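Local coordinates for aminoglycoside N(6')acetyltransferase (Legionella pneumophila subsp. pneumophila, PDB 3F5B), which probably transfers an acetyl group from acetyl-coenzyme A to an amino group of aminoglycosides, at residues A[119-124]-A[173-178]; A[128-133]-A[148-153]; A[154-159]-A[165-170]. All coordinates share one frame; numbering follows the deposited sequence.

Contact 1. Residues A[119-124]-A[173-178]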
loop_
_atom_site.group_PDB
_atom_site.type_symbol
_atom_site.label_atom_id
_atom_site.label_comp_id
_atom_site.label_asym_id
_atom_site.label_seq_id
_atom_site.Cartn_x
_atom_site.Cartn_y
_atom_site.Cartn_z
ATOM N N PHE A 119 8.015 5.054 -0.430
ATOM C CA PHE A 119 6.752 5.527 0.158
ATOM C C PHE A 119 6.811 5.547 1.688
ATOM O O PHE A 119 6.469 6.563 2.333
ATOM C CB PHE A 119 5.603 4.677 -0.336
ATOM C CG PHE A 119 4.258 5.045 0.249
ATOM C CD1 PHE A 119 3.645 6.269 -0.052
ATOM C CD2 PHE A 119 3.600 4.156 1.089
ATOM C CE1 PHE A 119 2.386 6.601 0.491
ATOM C CE2 PHE A 119 2.329 4.480 1.638
ATOM C CZ PHE A 119 1.730 5.696 1.335
ATOM N N ILE A 120 7.260 4.431 2.266
ATOM C CA ILE A 120 7.368 4.336 3.725
ATOM C C ILE A 120 8.315 5.386 4.287
ATOM O O ILE A 120 7.968 6.053 5.265
ATOM C CB ILE A 120 7.818 2.925 4.194
ATOM C CG1 ILE A 120 6.722 1.928 3.847
ATOM C CG2 ILE A 120 8.090 2.927 5.738
ATOM C CD1 ILE A 120 7.188 0.462 3.819
ATOM N N LEU A 121 9.504 5.532 3.686
ATOM C CA LEU A 121 10.442 6.531 4.138
ATOM C C LEU A 121 10.027 7.982 3.901
ATOM O O LEU A 121 10.398 8.860 4.689
ATOM C CB LEU A 121 11.870 6.277 3.592
ATOM C CG LEU A 121 12.439 4.891 3.918
ATOM C CD1 LEU A 121 13.719 4.645 3.173
ATOM C CD2 LEU A 121 12.652 4.711 5.450
ATOM N N SER A 122 9.291 8.238 2.826
ATOM C CA SER A 122 8.829 9.595 2.494
ATOM C C SER A 122 7.611 10.045 3.319
ATOM O O SER A 122 7.468 11.234 3.598
ATOM C CB SER A 122 8.413 9.681 1.000
ATOM O OG SER A 122 9.547 9.469 0.158
ATOM N N GLN A 123 6.734 9.097 3.660
ATOM C CA GLN A 123 5.439 9.418 4.302
ATOM C C GLN A 123 5.264 8.836 5.719
ATOM O O GLN A 123 4.375 9.249 6.476
ATOM C CB GLN A 123 4.267 8.981 3.395
ATOM C CG GLN A 123 4.227 9.652 1.981
ATOM C CD GLN A 123 4.151 11.167 2.035
ATOM O OE1 GLN A 123 3.711 11.743 3.025
ATOM N NE2 GLN A 123 4.638 11.821 0.998
ATOM N N PHE A 124 6.100 7.874 6.095
ATOM C CA PHE A 124 5.874 7.212 7.382
ATOM C C PHE A 124 7.170 6.922 8.095
ATOM O O PHE A 124 7.269 5.947 8.822
ATOM C CB PHE A 124 5.045 5.934 7.171
ATOM C CG PHE A 124 3.649 6.215 6.664
ATOM C CD1 PHE A 124 2.651 6.605 7.557
ATOM C CD2 PHE A 124 3.349 6.139 5.306
ATOM C CE1 PHE A 124 1.348 6.886 7.110
ATOM C CE2 PHE A 124 2.056 6.440 4.831
ATOM C CZ PHE A 124 1.052 6.817 5.741
ATOM N N GLU A 173 12.341 0.764 11.378
ATOM C CA GLU A 173 13.700 1.031 11.839
ATOM C C GLU A 173 14.726 0.035 11.282
ATOM O O GLU A 173 15.851 0.423 10.986
ATOM C CB GLU A 173 13.763 1.169 13.360
ATOM C CG GLU A 173 13.107 2.471 13.907
ATOM C CD GLU A 173 13.722 3.797 13.381
ATOM O OE1 GLU A 173 14.960 3.973 13.410
ATOM O OE2 GLU A 173 12.950 4.691 12.957
ATOM N N ASP A 174 14.325 -1.220 11.086
ATOM C CA ASP A 174 15.141 -2.164 10.320
ATOM C C ASP A 174 15.330 -1.686 8.897
ATOM O O ASP A 174 16.441 -1.736 8.372
ATOM C CB ASP A 174 14.503 -3.544 10.266
ATOM C CG ASP A 174 14.668 -4.311 11.544
ATOM O OD1 ASP A 174 15.637 -4.053 12.289
ATOM O OD2 ASP A 174 13.816 -5.183 11.819
ATOM N N LEU A 175 14.241 -1.239 8.274
ATOM C CA LEU A 175 14.305 -0.711 6.915
ATOM C C LEU A 175 15.380 0.371 6.808
ATOM O O LEU A 175 16.226 0.310 5.925
ATOM C CB LEU A 175 12.950 -0.170 6.439
ATOM C CG LEU A 175 12.974 0.613 5.105
ATOM C CD1 LEU A 175 13.605 -0.211 3.976
ATOM C CD2 LEU A 175 11.583 1.132 4.675
ATOM N N LYS A 176 15.340 1.348 7.713
ATOM C CA LYS A 176 16.330 2.432 7.724
ATOM C C LYS A 176 17.768 1.936 7.910
ATOM O O LYS A 176 18.667 2.294 7.147
ATOM C CB LYS A 176 15.987 3.455 8.812
ATOM C CG LYS A 176 14.653 4.175 8.583
ATOM C CD LYS A 176 14.450 5.237 9.643
ATOM C CE LYS A 176 13.056 5.821 9.587
ATOM N NZ LYS A 176 12.855 6.814 10.687
ATOM N N LYS A 177 17.983 1.106 8.918
ATOM C CA LYS A 177 19.322 0.618 9.208
ATOM C C LYS A 177 19.880 -0.198 8.040
ATOM O O LYS A 177 21.087 -0.199 7.798
ATOM C CB LYS A 177 19.346 -0.175 10.514
ATOM C CG LYS A 177 19.347 0.704 11.755
ATOM C CD LYS A 177 19.052 -0.095 13.015
ATOM C CE LYS A 177 18.966 0.813 14.241
ATOM N NZ LYS A 177 18.326 0.114 15.403
ATOM N N GLN A 178 18.988 -0.860 7.306
ATOM C CA GLN A 178 19.370 -1.678 6.158
ATOM C C GLN A 178 19.323 -0.891 4.852
ATOM O O GLN A 178 19.736 -1.391 3.802
ATOM C CB GLN A 178 18.480 -2.919 6.073
ATOM C CG GLN A 178 18.725 -3.913 7.208
ATOM C CD GLN A 178 18.274 -5.330 6.875
ATOM O OE1 GLN A 178 17.090 -5.583 6.626
ATOM N NE2 GLN A 178 19.222 -6.265 6.888
#

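Contact 2. Residues A[128-133]-A[148-153]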
loop_
_atom_site.group_PDB
_atom_site.type_symbol
_atom_site.label_atom_id
_atom_site.label_comp_id
_atom_site.label_asym_id
_atom_site.label_seq_id
_atom_site.Cartn_x
_atom_site.Cartn_y
_atom_site.Cartn_z
ATOM N N LYS A 128 6.447 3.109 13.332
ATOM C CA LYS A 128 7.252 1.947 13.743
ATOM C C LYS A 128 7.065 0.722 12.857
ATOM O O LYS A 128 8.010 0.026 12.536
ATOM C CB LYS A 128 6.953 1.574 15.201
ATOM C CG LYS A 128 7.915 2.172 16.213
ATOM C CD LYS A 128 7.936 3.701 16.164
ATOM C CE LYS A 128 9.364 4.228 16.277
ATOM N NZ LYS A 128 10.135 3.927 15.022
ATOM N N ILE A 129 5.827 0.471 12.457
ATOM C CA ILE A 129 5.419 -0.822 11.897
ATOM C C ILE A 129 4.483 -0.563 10.734
ATOM O O ILE A 129 3.586 0.271 10.857
ATOM C CB ILE A 129 4.658 -1.656 12.997
ATOM C CG1 ILE A 129 5.541 -1.851 14.239
ATOM C CG2 ILE A 129 4.110 -3.003 12.443
ATOM C CD1 ILE A 129 6.767 -2.712 13.978
ATOM N N VAL A 130 4.728 -1.237 9.602
ATOM C CA VAL A 130 3.794 -1.261 8.473
ATOM C C VAL A 130 3.228 -2.672 8.339
ATOM O O VAL A 130 3.960 -3.655 8.446
ATOM C CB VAL A 130 4.449 -0.851 7.093
ATOM C CG1 VAL A 130 3.404 -0.918 5.949
ATOM C CG2 VAL A 130 5.059 0.542 7.183
ATOM N N LEU A 131 1.925 -2.759 8.098
ATOM C CA LEU A 131 1.272 -4.041 7.868
ATOM C C LEU A 131 0.719 -4.072 6.464
ATOM O O LEU A 131 0.167 -3.077 5.987
ATOM C CB LEU A 131 0.139 -4.263 8.868
ATOM C CG LEU A 131 0.527 -4.211 10.348
ATOM C CD1 LEU A 131 -0.734 -4.152 11.205
ATOM C CD2 LEU A 131 1.408 -5.403 10.727
ATOM N N ILE A 132 0.871 -5.228 5.814
ATOM C CA ILE A 132 0.251 -5.504 4.515
ATOM C C ILE A 132 -0.392 -6.889 4.502
ATOM O O ILE A 132 0.100 -7.817 5.163
ATOM C CB ILE A 132 1.257 -5.291 3.350
ATOM C CG1 ILE A 132 0.515 -5.056 2.039
ATOM C CG2 ILE A 132 2.296 -6.408 3.270
ATOM C CD1 ILE A 132 1.349 -4.175 1.011
ATOM N N ASN A 133 -1.491 -7.025 3.757
ATOM C CA ASN A 133 -2.381 -8.186 3.940
ATOM C C ASN A 133 -2.796 -8.888 2.639
ATOM O O ASN A 133 -3.975 -8.898 2.314
ATOM C CB ASN A 133 -3.633 -7.729 4.695
ATOM C CG ASN A 133 -3.321 -7.304 6.125
ATOM O OD1 ASN A 133 -3.093 -8.143 6.984
ATOM N ND2 ASN A 133 -3.286 -5.993 6.371
ATOM N N ALA A 148 10.728 -6.869 -0.129
ATOM C CA ALA A 148 10.749 -5.557 0.498
ATOM C C ALA A 148 11.073 -5.648 1.980
ATOM O O ALA A 148 11.356 -4.634 2.614
ATOM C CB ALA A 148 9.404 -4.818 0.267
ATOM N N GLY A 149 11.088 -6.857 2.527
ATOM C CA GLY A 149 11.411 -7.015 3.947
ATOM C C GLY A 149 10.233 -7.320 4.850
ATOM O O GLY A 149 10.414 -7.448 6.065
ATOM N N PHE A 150 9.027 -7.434 4.280
ATOM C CA PHE A 150 7.853 -7.843 5.075
ATOM C C PHE A 150 7.959 -9.312 5.488
ATOM O O PHE A 150 8.381 -10.159 4.700
ATOM C CB PHE A 150 6.543 -7.652 4.303
ATOM C CG PHE A 150 6.060 -6.216 4.233
ATOM C CD1 PHE A 150 5.171 -5.720 5.184
ATOM C CD2 PHE A 150 6.467 -5.386 3.185
ATOM C CE1 PHE A 150 4.701 -4.420 5.135
ATOM C CE2 PHE A 150 6.013 -4.057 3.101
ATOM C CZ PHE A 150 5.118 -3.564 4.082
ATOM N N GLU A 151 7.549 -9.619 6.712
ATOM C CA GLU A 151 7.557 -10.998 7.187
ATOM C C GLU A 151 6.139 -11.473 7.518
ATOM O O GLU A 151 5.358 -10.718 8.078
ATOM C CB GLU A 151 8.462 -11.121 8.423
ATOM C CG GLU A 151 9.951 -11.083 8.070
ATOM C CD GLU A 151 10.859 -11.327 9.269
ATOM O OE1 GLU A 151 10.513 -10.900 10.406
ATOM O OE2 GLU A 151 11.932 -11.943 9.071
ATOM N N ILE A 152 5.809 -12.708 7.144
ATOM C CA ILE A 152 4.489 -13.298 7.442
ATOM C C ILE A 152 4.365 -13.489 8.936
ATOM O O ILE A 152 5.202 -14.148 9.565
ATOM C CB ILE A 152 4.274 -14.627 6.693
ATOM C CG1 ILE A 152 4.277 -14.398 5.174
ATOM C CG2 ILE A 152 2.962 -15.315 7.126
ATOM C CD1 ILE A 152 4.489 -15.718 4.346
ATOM N N ILE A 153 3.364 -12.868 9.538
ATOM C CA ILE A 153 3.208 -13.063 10.977
ATOM C C ILE A 153 1.944 -13.846 11.336
ATOM O O ILE A 153 1.724 -14.179 12.502
ATOM C CB ILE A 153 3.275 -11.737 11.776
ATOM C CG1 ILE A 153 2.235 -10.740 11.282
ATOM C CG2 ILE A 153 4.706 -11.126 11.710
ATOM C CD1 ILE A 153 1.823 -9.690 12.322
#

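Contact 3. Residues A[154-159]-A[165-170]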
loop_
_atom_site.group_PDB
_atom_site.type_symbol
_atom_site.label_atom_id
_atom_site.label_comp_id
_atom_site.label_asym_id
_atom_site.label_seq_id
_atom_site.Cartn_x
_atom_site.Cartn_y
_atom_site.Cartn_z
ATOM N N GLY A 154 1.124 -14.151 10.341
ATOM C CA GLY A 154 -0.076 -14.940 10.600
ATOM C C GLY A 154 -0.900 -15.103 9.356
ATOM O O GLY A 154 -0.554 -14.565 8.291
ATOM N N GLU A 155 -1.959 -15.900 9.467
ATOM C CA GLU A 155 -2.927 -16.020 8.370
ATOM C C GLU A 155 -4.307 -15.673 8.883
ATOM O O GLU A 155 -4.571 -15.768 10.073
ATOM C CB GLU A 155 -2.983 -17.450 7.831
ATOM C CG GLU A 155 -1.705 -17.949 7.201
ATOM C CD GLU A 155 -1.811 -19.386 6.694
ATOM O OE1 GLU A 155 -2.937 -19.923 6.524
ATOM O OE2 GLU A 155 -0.735 -19.965 6.447
ATOM N N PHE A 156 -5.195 -15.314 7.970
ATOM C CA PHE A 156 -6.567 -15.011 8.343
ATOM C C PHE A 156 -7.482 -15.155 7.141
ATOM O O PHE A 156 -7.015 -15.283 5.986
ATOM C CB PHE A 156 -6.675 -13.603 8.955
ATOM C CG PHE A 156 -6.432 -12.478 7.983
ATOM C CD1 PHE A 156 -7.508 -11.846 7.340
ATOM C CD2 PHE A 156 -5.141 -12.035 7.714
ATOM C CE1 PHE A 156 -7.305 -10.785 6.449
ATOM C CE2 PHE A 156 -4.928 -10.963 6.809
ATOM C CZ PHE A 156 -6.004 -10.335 6.190
ATOM N N ILE A 157 -8.781 -15.142 7.432
ATOM C CA ILE A 157 -9.827 -15.226 6.428
ATOM C C ILE A 157 -10.465 -13.837 6.409
ATOM O O ILE A 157 -11.036 -13.393 7.414
ATOM C CB ILE A 157 -10.874 -16.320 6.778
ATOM C CG1 ILE A 157 -10.239 -17.731 6.899
ATOM C CG2 ILE A 157 -11.993 -16.368 5.760
ATOM C CD1 ILE A 157 -9.643 -18.313 5.526
ATOM N N ALA A 158 -10.358 -13.155 5.273
ATOM C CA ALA A 158 -10.743 -11.731 5.188
ATOM C C ALA A 158 -12.252 -11.587 5.124
ATOM O O ALA A 158 -12.887 -12.318 4.374
ATOM C CB ALA A 158 -10.108 -11.093 3.958
ATOM N N SER A 159 -12.820 -10.629 5.878
ATOM C CA SER A 159 -14.267 -10.455 5.909
ATOM C C SER A 159 -14.824 -10.111 4.526
ATOM O O SER A 159 -15.914 -10.547 4.183
ATOM C CB SER A 159 -14.705 -9.406 6.945
ATOM O OG SER A 159 -14.045 -8.182 6.711
ATOM N N HIS A 165 -5.534 -15.299 3.649
ATOM C CA HIS A 165 -4.661 -14.146 3.446
ATOM C C HIS A 165 -3.531 -14.229 4.479
ATOM O O HIS A 165 -3.684 -14.864 5.525
ATOM C CB HIS A 165 -5.405 -12.809 3.672
ATOM C CG HIS A 165 -6.471 -12.516 2.672
ATOM N ND1 HIS A 165 -6.438 -11.410 1.840
ATOM C CD2 HIS A 165 -7.619 -13.168 2.384
ATOM C CE1 HIS A 165 -7.519 -11.404 1.078
ATOM N NE2 HIS A 165 -8.253 -12.455 1.399
ATOM N N TYR A 166 -2.407 -13.593 4.192
ATOM C CA TYR A 166 -1.328 -13.470 5.160
ATOM C C TYR A 166 -1.441 -12.111 5.847
ATOM O O TYR A 166 -1.847 -11.151 5.229
ATOM C CB TYR A 166 0.028 -13.491 4.456
ATOM C CG TYR A 166 0.509 -14.862 3.997
ATOM C CD1 TYR A 166 0.503 -15.949 4.868
ATOM C CD2 TYR A 166 1.008 -15.045 2.701
ATOM C CE1 TYR A 166 0.974 -17.220 4.461
ATOM C CE2 TYR A 166 1.492 -16.315 2.259
ATOM C CZ TYR A 166 1.468 -17.379 3.153
ATOM O OH TYR A 166 1.914 -18.594 2.757
ATOM N N LYS A 167 -1.048 -12.046 7.111
ATOM C CA LYS A 167 -0.767 -10.788 7.753
ATOM C C LYS A 167 0.754 -10.669 7.702
ATOM O O LYS A 167 1.458 -11.600 8.121
ATOM C CB LYS A 167 -1.262 -10.831 9.192
ATOM C CG LYS A 167 -1.910 -9.539 9.644
ATOM C CD LYS A 167 -2.180 -9.506 11.149
ATOM C CE LYS A 167 -2.453 -8.080 11.595
ATOM N NZ LYS A 167 -1.769 -7.813 12.914
HETATM N N MSE A 168 1.264 -9.560 7.158
HETATM C CA MSE A 168 2.715 -9.384 6.990
HETATM C C MSE A 168 3.127 -8.078 7.632
HETATM O O MSE A 168 2.352 -7.129 7.632
HETATM C CB MSE A 168 3.096 -9.392 5.506
HETATM C CG MSE A 168 2.634 -10.662 4.785
HETATM SE SE MSE A 168 3.125 -10.807 2.928
HETATM C CE MSE A 168 5.004 -11.050 3.165
ATOM N N LYS A 169 4.341 -8.030 8.168
ATOM C CA LYS A 169 4.766 -6.906 8.983
ATOM C C LYS A 169 6.178 -6.478 8.584
ATOM O O LYS A 169 7.045 -7.339 8.289
ATOM C CB LYS A 169 4.698 -7.300 10.473
ATOM C CG LYS A 169 5.285 -6.291 11.457
ATOM C CD LYS A 169 5.410 -6.863 12.889
ATOM C CE LYS A 169 6.708 -7.633 13.075
ATOM N NZ LYS A 169 6.865 -8.378 14.406
ATOM N N LEU A 170 6.388 -5.160 8.545
ATOM C CA LEU A 170 7.709 -4.583 8.274
ATOM C C LEU A 170 8.113 -3.617 9.380
ATOM O O LEU A 170 7.318 -2.769 9.776
ATOM C CB LEU A 170 7.717 -3.873 6.916
ATOM C CG LEU A 170 8.975 -3.113 6.476
ATOM C CD1 LEU A 170 10.183 -4.024 6.446
ATOM C CD2 LEU A 170 8.741 -2.504 5.111
#

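Contact 1. Residues A[119-124]-A[173-178]
With CG anti to the backbone N (chi1 171°), L175 sends its branch out from one helix to meet L121, whose CG stands anti to the carbonyl carbon (chi1 -56°) and brings its own branch nearer than the direction of its CB would suggest. The contact is a helix-helix crossing on the GNAT fold: where helix 109-123 meets the short C-terminal helix 172-178, the axes of 119-123 and 173-178 cross at -104° and come within 11.0 Å. Across this gap only aliphatic carbons touch, and no hydrogen bond joins the two segments. The two leucines meet tip to tip, L121 CD2 lying 3.8 Å from L175 CD2. I120 approaches the same L175 methyl at a slant with its CG2, 4.1 Å away. L121 is also touched by F13 and R179. K176 slides past L121 in the opposite direction, its CG 3.8 Å from L121 CD2. Beyond that methylene the lysine chain runs extended to a polar end with two partners: NZ is hydrogen-bonded to S125 O, and it forms a salt bridge with E173 OE2 at 3.1 Å, meeting the carboxylate on its syn side.

Contact 2. Residues A[128-133]-A[148-153]
F150, I132 and V130 carry this contact, and the phenyl ring of F150 has by far the largest share of the buried surface. The setting is a beta-alpha-beta crossover of the GNAT fold: strand 129-132 leads through helix 139-148 to the parallel strand 151-158, with strand 164-171 between the two in the sheet, and F150 packs against strand 129-132 at the return from the helix. I132 lays a methyl over one face of the ring: CG2 is 3.7 Å from the ring centroid and 20° off its normal, a CH-pi contact displaced toward the rim. The torsion of I132 (chi1 -158°) sets CG2 there, between the backbone N and the carbonyl carbon. V130 CG1, anti to the backbone N (chi1 179°), meets the ring at the edge, in its plane, 3.7 Å from F150 CZ. The carbonyl V130 O lies obliquely to the ring, 3.5 Å from F150 CE1. No hydrogen bond links the segments. Just before F150, G149 ends helix 139-148 in a Schellman motif with positive phi. I132 also belongs to the pocket that holds a cyclohexane in the crystal. Around this core, I116 of helix 109-123 and L170 of strand 164-171 touch F150, I120 of that helix packs on V130, and strand 94-101 pairs with strand 129-132 through V95 and L97.

Contact 3. Residues A[154-159]-A[165-170]
H165 and F156 face each other as an antiparallel hydrogen-bonded pair in the C-terminal part of the mixed GNAT sheet, where strand 151-158, outermost in the chain, lies against strand 164-171. Two backbone bonds hold the pair: H165 N to F156 O at 2.8 Å, and F156 N to H165 O at 2.9 Å. On the side of the sheet carrying these two residues, H165 CB rests over one face of the F156 ring, 3.8 Å from its centroid. F156 presents that face because its CG sits between the backbone N and the carbonyl carbon (chi1 69°), which folds the ring across the neighbouring strand. The two rings are nearly parallel, at 25°, but slid so far apart that they barely overlap. A158 covers the imidazole instead: its CB lies over one face of the H165 ring, 3.4 Å from NE2, and that nitrogen is hydrogen-bonded to H161 O in the connection between the strands. On the other side of the sheet E155 and Y166, a non-hydrogen-bonded pair, stand side by side, with E155 CG 3.8 Å from Y166 CD1 and the carboxylate turned 76° from the phenol plane. Farther out, Y166 touches V142 of helix 139-148, and K167 reaches away to bond Y90 OH through NZ. The next hydrogen-bonded pair is uneven: G154 N to K167 O is weak, whereas K167 N meets G154 O at 2.8 Å from above the carbonyl plane.

Following the chain from the N terminus, the first segment to take part lies on helix 109-123 and opens the long loop that contact 1 closes at the C-terminal helix. Within that loop contact 2 closes a crossover from strand 129-132 through helix 139-148 to the start of strand 151-158. Contact 3 then closes the short excursion from the end of that strand to strand 164-171. Contacts 2 and 3 are thus in series, and both nest inside contact 1. Strand 164-171 lies between the other two strands in the sheet and leads directly into helix 172-178. Contact 1 also touches its companions: I120 packs on L170 of contact 3, joining helix 109-123 to the sheet, and E173 makes a long, weak ion pair with K128 of contact 2.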